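Local coordinates for malonyl CoA-acyl carrier protein transacylase (Mycobacterium tuberculosis, PDB 2QC3), which catalyses the transfer of the malonyl group from malonyl-CoA to holo-acyl carrier protein, a step that supplies fatty acid biosynthesis, at residues M132-G137 and R184-G189; L150-A155 and T170-L175; A126-G131 and A166-A171; P201-F206 and Q244-V249. All coordinates share one frame; numbering follows the deposited sequence.

Contact 1. Residues M132-G137 and R184-G189; sequences MSAVLG and RVRALG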
loop_
_atom_site.group_PDB
_atom_site.type_symbol
_atom_site.label_atom_id
_atom_site.label_comp_id
_atom_site.label_asym_id
_atom_site.label_seq_id
_atom_site.Cartn_x
_atom_site.Cartn_y
_atom_site.Cartn_z
ATOM N N MET A 132 -4.286 14.045 6.288
ATOM C CA MET A 132 -4.646 13.756 4.912
ATOM C C MET A 132 -6.164 13.827 4.823
ATOM O O MET A 132 -6.865 13.503 5.782
ATOM C CB MET A 132 -4.186 12.349 4.509
ATOM C CG MET A 132 -2.686 12.124 4.597
ATOM S SD MET A 132 -2.243 10.457 4.161
ATOM C CE MET A 132 -1.863 10.660 2.402
ATOM N N SER A 133 -6.663 14.258 3.676
ATOM C CA SER A 133 -8.096 14.352 3.462
ATOM C C SER A 133 -8.389 13.942 2.041
ATOM O O SER A 133 -7.758 14.426 1.092
ATOM C CB SER A 133 -8.608 15.781 3.683
ATOM O OG SER A 133 -8.502 16.173 5.041
ATOM N N ALA A 134 -9.340 13.031 1.895
ATOM C CA ALA A 134 -9.736 12.581 0.582
ATOM C C ALA A 134 -10.556 13.713 -0.019
ATOM O O ALA A 134 -11.259 14.433 0.697
ATOM C CB ALA A 134 -10.585 11.307 0.694
ATOM N N VAL A 135 -10.429 13.899 -1.324
ATOM C CA VAL A 135 -11.199 14.914 -2.025
ATOM C C VAL A 135 -11.796 14.177 -3.215
ATOM O O VAL A 135 -11.080 13.781 -4.135
ATOM C CB VAL A 135 -10.322 16.075 -2.534
ATOM C CG1 VAL A 135 -11.196 17.098 -3.253
ATOM C CG2 VAL A 135 -9.588 16.737 -1.360
ATOM N N LEU A 136 -13.106 13.974 -3.181
ATOM C CA LEU A 136 -13.779 13.261 -4.255
ATOM C C LEU A 136 -14.641 14.181 -5.104
ATOM O O LEU A 136 -15.355 15.039 -4.583
ATOM C CB LEU A 136 -14.632 12.132 -3.677
ATOM C CG LEU A 136 -13.873 11.063 -2.888
ATOM C CD1 LEU A 136 -14.808 9.898 -2.563
ATOM C CD2 LEU A 136 -12.687 10.572 -3.712
ATOM N N GLY A 137 -14.567 13.996 -6.418
ATOM C CA GLY A 137 -15.350 14.814 -7.324
ATOM C C GLY A 137 -14.767 16.201 -7.531
ATOM O O GLY A 137 -13.591 16.448 -7.233
ATOM N N ARG A 184 -16.083 16.763 -2.610
ATOM C CA ARG A 184 -16.348 16.334 -1.244
ATOM C C ARG A 184 -15.003 16.171 -0.555
ATOM O O ARG A 184 -14.117 15.503 -1.072
ATOM C CB ARG A 184 -17.078 14.989 -1.235
ATOM C CG ARG A 184 -18.557 15.054 -1.544
ATOM C CD ARG A 184 -19.022 13.732 -2.133
ATOM N NE ARG A 184 -18.470 12.587 -1.415
ATOM C CZ ARG A 184 -18.186 11.417 -1.980
ATOM N NH1 ARG A 184 -18.401 11.229 -3.278
ATOM N NH2 ARG A 184 -17.684 10.432 -1.250
ATOM N N VAL A 185 -14.859 16.779 0.612
ATOM C CA VAL A 185 -13.622 16.694 1.362
ATOM C C VAL A 185 -13.859 15.923 2.644
ATOM O O VAL A 185 -14.724 16.285 3.441
ATOM C CB VAL A 185 -13.091 18.093 1.717
ATOM C CG1 VAL A 185 -11.815 17.969 2.555
ATOM C CG2 VAL A 185 -12.821 18.882 0.438
ATOM N N ARG A 186 -13.095 14.856 2.838
ATOM C CA ARG A 186 -13.221 14.044 4.037
ATOM C C ARG A 186 -11.862 13.784 4.674
ATOM O O ARG A 186 -11.000 13.135 4.078
ATOM C CB ARG A 186 -13.889 12.703 3.715
ATOM C CG ARG A 186 -13.096 11.829 2.759
ATOM C CD ARG A 186 -13.724 10.445 2.628
ATOM N NE ARG A 186 -13.761 9.749 3.911
ATOM C CZ ARG A 186 -13.084 8.635 4.178
ATOM N NH1 ARG A 186 -12.318 8.081 3.248
ATOM N NH2 ARG A 186 -13.161 8.085 5.384
ATOM N N ALA A 187 -11.681 14.294 5.887
ATOM C CA ALA A 187 -10.437 14.107 6.618
ATOM C C ALA A 187 -10.279 12.622 6.882
ATOM O O ALA A 187 -11.238 11.957 7.272
ATOM C CB ALA A 187 -10.484 14.867 7.931
ATOM N N LEU A 188 -9.078 12.097 6.659
ATOM C CA LEU A 188 -8.830 10.682 6.885
ATOM C C LEU A 188 -8.276 10.469 8.289
ATOM O O LEU A 188 -7.624 11.352 8.857
ATOM C CB LEU A 188 -7.855 10.146 5.835
ATOM C CG LEU A 188 -8.303 10.351 4.385
ATOM C CD1 LEU A 188 -7.179 9.947 3.452
ATOM C CD2 LEU A 188 -9.572 9.526 4.098
ATOM N N GLY A 189 -8.546 9.300 8.856
ATOM C CA GLY A 189 -8.067 9.019 10.195
ATOM C C GLY A 189 -6.617 8.576 10.233
ATOM O O GLY A 189 -6.328 7.427 10.580
HETATM O O HOH W 1 -5.627 13.286 8.752
#
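Met132 opens the pairing with its carbonyl: Leu188 N points straight at Met132 O, in the carbonyl plane, at 2.8 Å. A water, hydrogen-bonded to Met132 N and Leu188 O, ties the same end. Beyond CB the Met132 side chain leads away from 184-189, toward Phe194 and Val190. At Ser133, a non-hydrogen-bonded position opposite Ala187, OG lies against Ala187 CA at 3.2 Å. In the next, hydrogen-bonded pair Ala134 N meets Arg186 O at 2.7 Å from 30° above the carbonyl plane, whereas the return bond from Arg186 N lies in plane. Ala134 CB packs on Arg186 CG at 3.3 Å. This antiparallel ladder adds 184-187 as an outermost strand to the mixed sheet of the small subdomain of the acyltransferase fold. Val135 and Val185 share the face of Ser133, covered by Leu175 of helix 169-177, and their CG2 methyls approach to 4.3 Å. Leu136, on the face of Ala134, closes the ladder with bonds from Leu136 N to Arg184 O and from Arg184 N to Leu136 O. The Arg184 chain, bent at chi3 (43°), brings its guanidinium obliquely across Leu136, whose CB sits over one face while CD1 reaches NH2 at 3.2 Å.

Contact 2. Residues L150-A155 and T170-L175; sequences LDLVPA and TALEKL
Leu152 drives its two methyls into helix 170-175, and here the packing is tightest. Its CD2 presses on Ala171 CB at 3.4 Å, closer than usual for two carbons, and also reaches CD2 of Leu172 at 3.8 Å. The other branch, CD1, meets Leu175 CD2 at 3.9 Å, so the isobutyl group touches Ala171, its neighbour Leu172, and Leu175 one turn further on. Leu152 crosses both leucines obliquely. Leu172 leaves its backbone away from 150-155, but its CD2 end comes back to the contact. Leu175 has CG anti to its backbone N (chi1 174°), and its CD2 is the branch that meets Leu152. Leu150 O also lies against Ala171 CB, at 3.2 Å. Between Leu150 and Leu152, Asp151, with positive phi (65°), is the C-prime residue of a Schellman motif that ends helix 140-149; the chain then runs on to strand 153-159. Leu152 is buried, with helix 169-177 lying over the face of the sheet that carries Ser133 and Val135, which Leu172 and Leu175 touch in turn. Toward solvent the fit loosens. Leu150 crosses Leu175 at about a right angle, its CD1 4.0 Å from Leu175 CB, while CD2 gets no nearer than 4.3 Å to Lys174 CB. From there the extended Lys174 chain leads its ammonium away from the leucine.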
loop_
_atom_site.group_PDB
_atom_site.type_symbol
_atom_site.label_atom_id
_atom_site.label_comp_id
_atom_site.label_asym_id
_atom_site.label_seq_id
_atom_site.Cartn_x
_atom_site.Cartn_y
_atom_site.Cartn_z
ATOM N N LEU A 150 -3.290 26.331 -1.202
ATOM C CA LEU A 150 -3.277 26.125 0.243
ATOM C C LEU A 150 -2.038 25.402 0.769
ATOM O O LEU A 150 -1.991 25.013 1.938
ATOM C CB LEU A 150 -4.527 25.345 0.650
ATOM C CG LEU A 150 -5.852 26.005 0.251
ATOM C CD1 LEU A 150 -7.029 25.051 0.480
ATOM C CD2 LEU A 150 -6.022 27.298 1.055
ATOM N N ASP A 151 -1.041 25.220 -0.089
ATOM C CA ASP A 151 0.185 24.527 0.308
ATOM C C ASP A 151 -0.071 23.069 0.657
ATOM O O ASP A 151 0.623 22.483 1.492
ATOM C CB ASP A 151 0.856 25.224 1.497
ATOM C CG ASP A 151 1.404 26.587 1.134
ATOM O OD1 ASP A 151 1.837 26.768 -0.026
ATOM O OD2 ASP A 151 1.419 27.473 2.009
ATOM N N LEU A 152 -1.080 22.490 0.019
ATOM C CA LEU A 152 -1.410 21.093 0.236
ATOM C C LEU A 152 -0.856 20.282 -0.929
ATOM O O LEU A 152 -0.801 20.758 -2.062
ATOM C CB LEU A 152 -2.922 20.906 0.315
ATOM C CG LEU A 152 -3.599 21.557 1.523
ATOM C CD1 LEU A 152 -5.114 21.506 1.351
ATOM C CD2 LEU A 152 -3.161 20.847 2.800
ATOM N N VAL A 153 -0.454 19.054 -0.642
ATOM C CA VAL A 153 0.088 18.173 -1.660
ATOM C C VAL A 153 -0.915 17.094 -2.076
ATOM O O VAL A 153 -1.656 16.571 -1.238
ATOM C CB VAL A 153 1.359 17.445 -1.135
ATOM C CG1 VAL A 153 1.858 16.452 -2.162
ATOM C CG2 VAL A 153 2.450 18.461 -0.811
ATOM N N PRO A 154 -0.996 16.799 -3.386
ATOM C CA PRO A 154 -1.925 15.744 -3.798
ATOM C C PRO A 154 -1.100 14.473 -3.559
ATOM O O PRO A 154 -0.538 13.890 -4.492
ATOM C CB PRO A 154 -2.162 16.040 -5.281
ATOM C CG PRO A 154 -0.902 16.717 -5.706
ATOM C CD PRO A 154 -0.585 17.618 -4.540
ATOM N N ALA A 155 -1.011 14.083 -2.289
ATOM C CA ALA A 155 -0.226 12.924 -1.876
ATOM C C ALA A 155 -0.677 11.619 -2.519
ATOM O O ALA A 155 0.092 10.671 -2.609
ATOM C CB ALA A 155 -0.224 12.806 -0.339
ATOM N N THR A 170 -3.888 22.606 9.506
ATOM C CA THR A 170 -4.298 23.972 9.310
ATOM C C THR A 170 -4.761 24.222 7.872
ATOM O O THR A 170 -5.802 24.847 7.637
ATOM C CB THR A 170 -3.141 24.922 9.708
ATOM O OG1 THR A 170 -3.199 25.161 11.121
ATOM C CG2 THR A 170 -3.241 26.224 9.008
ATOM N N ALA A 171 -3.997 23.725 6.911
ATOM C CA ALA A 171 -4.358 23.913 5.514
ATOM C C ALA A 171 -5.507 22.972 5.141
ATOM O O ALA A 171 -6.362 23.314 4.339
ATOM C CB ALA A 171 -3.144 23.662 4.626
ATOM N N LEU A 172 -5.532 21.784 5.733
ATOM C CA LEU A 172 -6.600 20.831 5.439
ATOM C C LEU A 172 -7.947 21.368 5.907
ATOM O O LEU A 172 -8.981 21.087 5.300
ATOM C CB LEU A 172 -6.311 19.483 6.102
ATOM C CG LEU A 172 -5.139 18.744 5.455
ATOM C CD1 LEU A 172 -4.669 17.612 6.353
ATOM C CD2 LEU A 172 -5.586 18.218 4.089
ATOM N N GLU A 173 -7.927 22.144 6.986
ATOM C CA GLU A 173 -9.144 22.733 7.527
ATOM C C GLU A 173 -9.675 23.828 6.613
ATOM O O GLU A 173 -10.882 23.943 6.397
ATOM C CB GLU A 173 -8.883 23.309 8.920
ATOM C CG GLU A 173 -8.656 22.255 9.975
ATOM C CD GLU A 173 -8.438 22.846 11.354
ATOM O OE1 GLU A 173 -9.333 23.567 11.852
ATOM O OE2 GLU A 173 -7.373 22.586 11.944
ATOM N N LYS A 174 -8.778 24.647 6.082
ATOM C CA LYS A 174 -9.219 25.701 5.185
ATOM C C LYS A 174 -9.802 25.060 3.922
ATOM O O LYS A 174 -10.658 25.646 3.268
ATOM C CB LYS A 174 -8.058 26.629 4.819
ATOM C CG LYS A 174 -7.489 27.426 5.987
ATOM C CD LYS A 174 -6.378 28.358 5.520
ATOM C CE LYS A 174 -6.030 29.375 6.594
ATOM N NZ LYS A 174 -5.034 30.358 6.092
ATOM N N LEU A 175 -9.340 23.854 3.594
ATOM C CA LEU A 175 -9.825 23.136 2.413
ATOM C C LEU A 175 -11.263 22.695 2.640
ATOM O O LEU A 175 -12.129 22.897 1.786
ATOM C CB LEU A 175 -8.959 21.900 2.123
ATOM C CG LEU A 175 -9.455 20.972 0.996
ATOM C CD1 LEU A 175 -9.480 21.725 -0.336
ATOM C CD2 LEU A 175 -8.555 19.754 0.890
#

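Contact 3. Residues A126-G131 and A166-A171; sequences ATEPTG and AGRLTA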
loop_
_atom_site.group_PDB
_atom_site.type_symbol
_atom_site.label_atom_id
_atom_site.label_comp_id
_atom_site.label_asym_id
_atom_site.label_seq_id
_atom_site.Cartn_x
_atom_site.Cartn_y
_atom_site.Cartn_z
ATOM N N ALA A 126 4.881 13.571 14.465
ATOM C CA ALA A 126 4.979 14.363 15.679
ATOM C C ALA A 126 5.726 15.683 15.476
ATOM O O ALA A 126 5.591 16.611 16.280
ATOM C CB ALA A 126 5.665 13.544 16.742
ATOM N N THR A 127 6.497 15.784 14.400
ATOM C CA THR A 127 7.272 16.999 14.172
ATOM C C THR A 127 6.461 18.146 13.587
ATOM O O THR A 127 6.919 19.284 13.573
ATOM C CB THR A 127 8.501 16.725 13.270
ATOM O OG1 THR A 127 8.072 16.384 11.946
ATOM C CG2 THR A 127 9.329 15.577 13.846
ATOM N N GLU A 128 5.250 17.844 13.126
ATOM C CA GLU A 128 4.375 18.853 12.548
ATOM C C GLU A 128 2.940 18.335 12.621
ATOM O O GLU A 128 2.710 17.140 12.483
ATOM C CB GLU A 128 4.746 19.083 11.083
ATOM C CG GLU A 128 4.543 20.499 10.613
ATOM C CD GLU A 128 5.784 21.339 10.798
ATOM O OE1 GLU A 128 6.813 21.005 10.179
ATOM O OE2 GLU A 128 5.737 22.325 11.557
ATOM N N PRO A 129 1.959 19.218 12.874
ATOM C CA PRO A 129 0.577 18.720 12.933
ATOM C C PRO A 129 0.046 18.641 11.503
ATOM O O PRO A 129 -0.393 19.634 10.927
ATOM C CB PRO A 129 -0.135 19.766 13.782
ATOM C CG PRO A 129 0.596 21.026 13.430
ATOM C CD PRO A 129 2.046 20.617 13.323
ATOM N N THR A 130 0.113 17.446 10.937
ATOM C CA THR A 130 -0.311 17.224 9.565
ATOM C C THR A 130 -1.383 16.148 9.472
ATOM O O THR A 130 -1.683 15.474 10.449
ATOM C CB THR A 130 0.885 16.803 8.721
ATOM O OG1 THR A 130 1.366 15.538 9.188
ATOM C CG2 THR A 130 1.999 17.808 8.866
ATOM N N GLY A 131 -1.961 16.002 8.286
ATOM C CA GLY A 131 -2.994 15.006 8.084
ATOM C C GLY A 131 -3.225 14.778 6.605
ATOM O O GLY A 131 -2.454 15.250 5.766
ATOM N N ALA A 166 -2.830 16.313 1.297
ATOM C CA ALA A 166 -2.083 16.173 2.540
ATOM C C ALA A 166 -1.236 17.402 2.821
ATOM O O ALA A 166 -0.734 18.054 1.909
ATOM C CB ALA A 166 -1.209 14.925 2.490
ATOM N N GLY A 167 -1.105 17.718 4.103
ATOM C CA GLY A 167 -0.324 18.863 4.528
ATOM C C GLY A 167 -0.659 19.165 5.975
ATOM O O GLY A 167 -1.141 18.286 6.694
ATOM N N ARG A 168 -0.410 20.400 6.401
ATOM C CA ARG A 168 -0.708 20.804 7.774
ATOM C C ARG A 168 -2.214 20.768 7.969
ATOM O O ARG A 168 -2.965 21.120 7.065
ATOM C CB ARG A 168 -0.173 22.217 8.046
ATOM C CG ARG A 168 1.360 22.323 7.993
ATOM C CD ARG A 168 1.837 23.763 8.172
ATOM N NE ARG A 168 3.255 23.918 7.852
ATOM C CZ ARG A 168 4.239 23.584 8.673
ATOM N NH1 ARG A 168 3.950 23.082 9.862
ATOM N NH2 ARG A 168 5.505 23.745 8.305
ATOM N N LEU A 169 -2.642 20.325 9.146
ATOM C CA LEU A 169 -4.059 20.230 9.477
ATOM C C LEU A 169 -4.681 21.581 9.220
ATOM O O LEU A 169 -5.826 21.700 8.773
ATOM C CB LEU A 169 -4.222 19.844 10.954
ATOM C CG LEU A 169 -3.784 18.414 11.273
ATOM C CD1 LEU A 169 -3.693 18.199 12.777
ATOM C CD2 LEU A 169 -4.780 17.448 10.638
ATOM N N THR A 170 -3.888 22.606 9.506
ATOM C CA THR A 170 -4.298 23.972 9.310
ATOM C C THR A 170 -4.761 24.222 7.872
ATOM O O THR A 170 -5.802 24.847 7.637
ATOM C CB THR A 170 -3.141 24.922 9.708
ATOM O OG1 THR A 170 -3.199 25.161 11.121
ATOM C CG2 THR A 170 -3.241 26.224 9.008
ATOM N N ALA A 171 -3.997 23.725 6.911
ATOM C CA ALA A 171 -4.358 23.913 5.514
ATOM C C ALA A 171 -5.507 22.972 5.141
ATOM O O ALA A 171 -6.362 23.314 4.339
ATOM C CB ALA A 171 -3.144 23.662 4.626
HETATM O O HOH W 2 -1.388 22.273 11.254
#
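Three backbone hydrogen bonds form the first shell. Gly131 N bonds to Gly167 O at 2.9 Å, nearly along the C=O axis, and Gly167 N returns a longer bond of 3.3 Å to Gly131 O, in the carbonyl plane. Leu169 N reaches Pro129 O at 3.0 Å, from 26° above the carbonyl plane. Leu169 folds its side chain back over this ladder: the CD2 methyl lies over Gly131, 3.9 Å from its N, and CD1 rests on Pro129 CB. This short antiparallel pairing, with Thr130 opposite Arg168 as its non-hydrogen-bonded pair, marks the point where strand 162-166 turns a corner at Gly167 into helix 169-177, Arg168 standing at the N-cap position. A water bridges the same junction, donating to Pro129 O and accepting from Thr170 N. At the exposed edge the Arg168 chain, extended from CG to NE, brings NH1 to Glu128 OE2 in a salt bridge. OE2 lies in the guanidinium plane, while the carboxylate is turned 76° to it; NH1 is modelled too close to Glu128 for its exact place to be trusted. Farther out, Thr130 OG1 accepts a hydrogen bond from Ala193 N, and Phe198 packs beside both Thr130 and Arg168.

Contact 4. Residues P201-F206 and Q244-V249; sequences PALDGF and QLTQPV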
loop_
_atom_site.group_PDB
_atom_site.type_symbol
_atom_site.label_atom_id
_atom_site.label_comp_id
_atom_site.label_asym_id
_atom_site.label_seq_id
_atom_site.Cartn_x
_atom_site.Cartn_y
_atom_site.Cartn_z
ATOM N N PRO A 201 11.610 13.497 8.052
ATOM C CA PRO A 201 12.406 13.005 9.181
ATOM C C PRO A 201 12.418 11.484 9.333
ATOM O O PRO A 201 13.237 10.931 10.070
ATOM C CB PRO A 201 11.803 13.734 10.386
ATOM C CG PRO A 201 10.411 14.071 9.948
ATOM C CD PRO A 201 10.563 14.432 8.500
ATOM N N ALA A 202 11.529 10.804 8.617
ATOM C CA ALA A 202 11.472 9.345 8.678
ATOM C C ALA A 202 12.430 8.697 7.674
ATOM O O ALA A 202 12.712 7.503 7.764
ATOM C CB ALA A 202 10.041 8.864 8.416
ATOM N N LEU A 203 12.932 9.488 6.727
ATOM C CA LEU A 203 13.841 8.982 5.695
ATOM C C LEU A 203 15.099 8.287 6.201
ATOM O O LEU A 203 15.427 7.195 5.746
ATOM C CB LEU A 203 14.260 10.108 4.744
ATOM C CG LEU A 203 13.306 10.468 3.607
ATOM C CD1 LEU A 203 13.837 11.662 2.825
ATOM C CD2 LEU A 203 13.136 9.259 2.705
ATOM N N ASP A 204 15.803 8.922 7.129
ATOM C CA ASP A 204 17.040 8.362 7.668
ATOM C C ASP A 204 16.901 6.933 8.159
ATOM O O ASP A 204 17.646 6.047 7.742
ATOM C CB ASP A 204 17.570 9.242 8.805
ATOM C CG ASP A 204 18.290 10.472 8.298
ATOM O OD1 ASP A 204 18.762 11.273 9.127
ATOM O OD2 ASP A 204 18.392 10.636 7.065
ATOM N N GLY A 205 15.946 6.716 9.054
ATOM C CA GLY A 205 15.735 5.392 9.595
ATOM C C GLY A 205 15.253 4.416 8.544
ATOM O O GLY A 205 15.725 3.279 8.476
ATOM N N PHE A 206 14.310 4.854 7.715
ATOM C CA PHE A 206 13.779 3.991 6.671
ATOM C C PHE A 206 14.869 3.670 5.653
ATOM O O PHE A 206 15.018 2.528 5.222
ATOM C CB PHE A 206 12.587 4.667 5.982
ATOM C CG PHE A 206 11.841 3.767 5.039
ATOM C CD1 PHE A 206 11.382 2.519 5.463
ATOM C CD2 PHE A 206 11.591 4.162 3.730
ATOM C CE1 PHE A 206 10.682 1.677 4.590
ATOM C CE2 PHE A 206 10.893 3.327 2.850
ATOM C CZ PHE A 206 10.437 2.080 3.288
ATOM N N GLN A 244 9.858 7.131 -2.090
ATOM C CA GLN A 244 8.403 7.246 -2.051
ATOM C C GLN A 244 7.882 7.694 -0.696
ATOM O O GLN A 244 6.739 8.141 -0.575
ATOM C CB GLN A 244 7.743 5.911 -2.427
ATOM C CG GLN A 244 7.536 5.750 -3.911
ATOM C CD GLN A 244 6.762 6.911 -4.491
ATOM O OE1 GLN A 244 5.577 7.104 -4.203
ATOM N NE2 GLN A 244 7.432 7.700 -5.301
ATOM N N LEU A 245 8.722 7.572 0.325
ATOM C CA LEU A 245 8.334 7.959 1.668
ATOM C C LEU A 245 7.790 9.384 1.708
ATOM O O LEU A 245 6.814 9.662 2.390
ATOM C CB LEU A 245 9.532 7.826 2.610
ATOM C CG LEU A 245 9.205 7.641 4.093
ATOM C CD1 LEU A 245 8.345 6.391 4.273
ATOM C CD2 LEU A 245 10.495 7.501 4.894
ATOM N N THR A 246 8.414 10.282 0.956
ATOM C CA THR A 246 7.994 11.680 0.933
ATOM C C THR A 246 7.389 12.095 -0.404
ATOM O O THR A 246 7.153 13.279 -0.637
ATOM C CB THR A 246 9.193 12.616 1.217
ATOM O OG1 THR A 246 10.191 12.428 0.204
ATOM C CG2 THR A 246 9.803 12.313 2.580
ATOM N N GLN A 247 7.132 11.127 -1.276
ATOM C CA GLN A 247 6.588 11.427 -2.598
ATOM C C GLN A 247 5.155 10.948 -2.823
ATOM O O GLN A 247 4.722 9.960 -2.240
ATOM C CB GLN A 247 7.489 10.814 -3.677
ATOM C CG GLN A 247 8.914 11.343 -3.660
ATOM C CD GLN A 247 8.967 12.836 -3.903
ATOM O OE1 GLN A 247 8.644 13.311 -4.996
ATOM N NE2 GLN A 247 9.366 13.590 -2.881
ATOM N N PRO A 248 4.407 11.651 -3.684
ATOM C CA PRO A 248 3.019 11.307 -4.003
ATOM C C PRO A 248 2.872 9.892 -4.571
ATOM O O PRO A 248 3.764 9.378 -5.247
ATOM C CB PRO A 248 2.628 12.360 -5.036
ATOM C CG PRO A 248 3.464 13.547 -4.629
ATOM C CD PRO A 248 4.794 12.919 -4.330
ATOM N N VAL A 249 1.735 9.276 -4.288
ATOM C CA VAL A 249 1.436 7.946 -4.792
ATOM C C VAL A 249 0.669 8.142 -6.099
ATOM O O VAL A 249 -0.482 8.581 -6.084
ATOM C CB VAL A 249 0.547 7.154 -3.787
ATOM C CG1 VAL A 249 0.117 5.812 -4.395
ATOM C CG2 VAL A 249 1.311 6.929 -2.480
#
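Leu245 pushes its CD2 methyl into the segment 201-206, where it overlaps three residues at once. Ala202 CB lies 3.8 Å from this methyl, and the Ala202 carbonyl carbon is nearer still, at 3.6 Å. Phe206 CB approaches the same CD2 at 3.7 Å from the next turn, and Leu203 CD2 closes in from another side at 3.9 Å. What puts the methyl there is the Leu245 rotamer, with CG anti to the backbone N (chi1 -156°), which carries the branch end toward the helix. Leu203 and Leu245 slide past each other in opposite directions, so Leu203 CD2 also lies along Leu245 CB. Phe206 has its ring anti to its own backbone N (chi1 -171°); ring atom CD2 meets both Leu245 methyls, the approach to the ring being oblique. Thr246 adds the last contact, its CG2 crossing Leu203 at about a right angle, 4.1 Å from Leu203 CG. The segment 244-249 is the link between helix 234-243 and strand 249-250, so the contact seats this connection against residues 202-206, which lead into and form part of helix 203-211. Helix 107-125 lies behind Ala202 and Phe206, and Leu241 and Val242 of helix 234-243 flank Phe206 and Leu203. Just outside the apolar patch, Gln244 O is hydrogen-bonded to ND1 of His195, assigned as an active-site residue by similarity, and Gln247 O forms a weaker bond to the same atom. No hydrogen bond joins the segments; the contact is apolar, while the two carbonyls at ND1 are consistent with a proton there and may help to orient the ring.

Overall arrangement
Contacts 1, 2 and 3 cluster around the small mixed sheet, centres 8 to 14 Å apart. Contacts 1 and 3 share strand 130-136, contacts 2 and 3 helix 169-177, and Leu172 reaches both Ser133 and Gly131. A probable hydrogen bond from Val153 N to Ala166 O (2.8 Å) joins contacts 2 and 3. Contact 4, its centre 22 Å from that of contact 1, lies mostly among helices, but 244-249 ends at an edge strand of the mixed sheet, where Val249 N probably hydrogen-bonds Ala155 O (2.7 Å) of contact 2. The active site, assigned by similarity, lies where these parts meet: the side chains of Met132 and Leu245 come about 5 and 6 Å from that of His195.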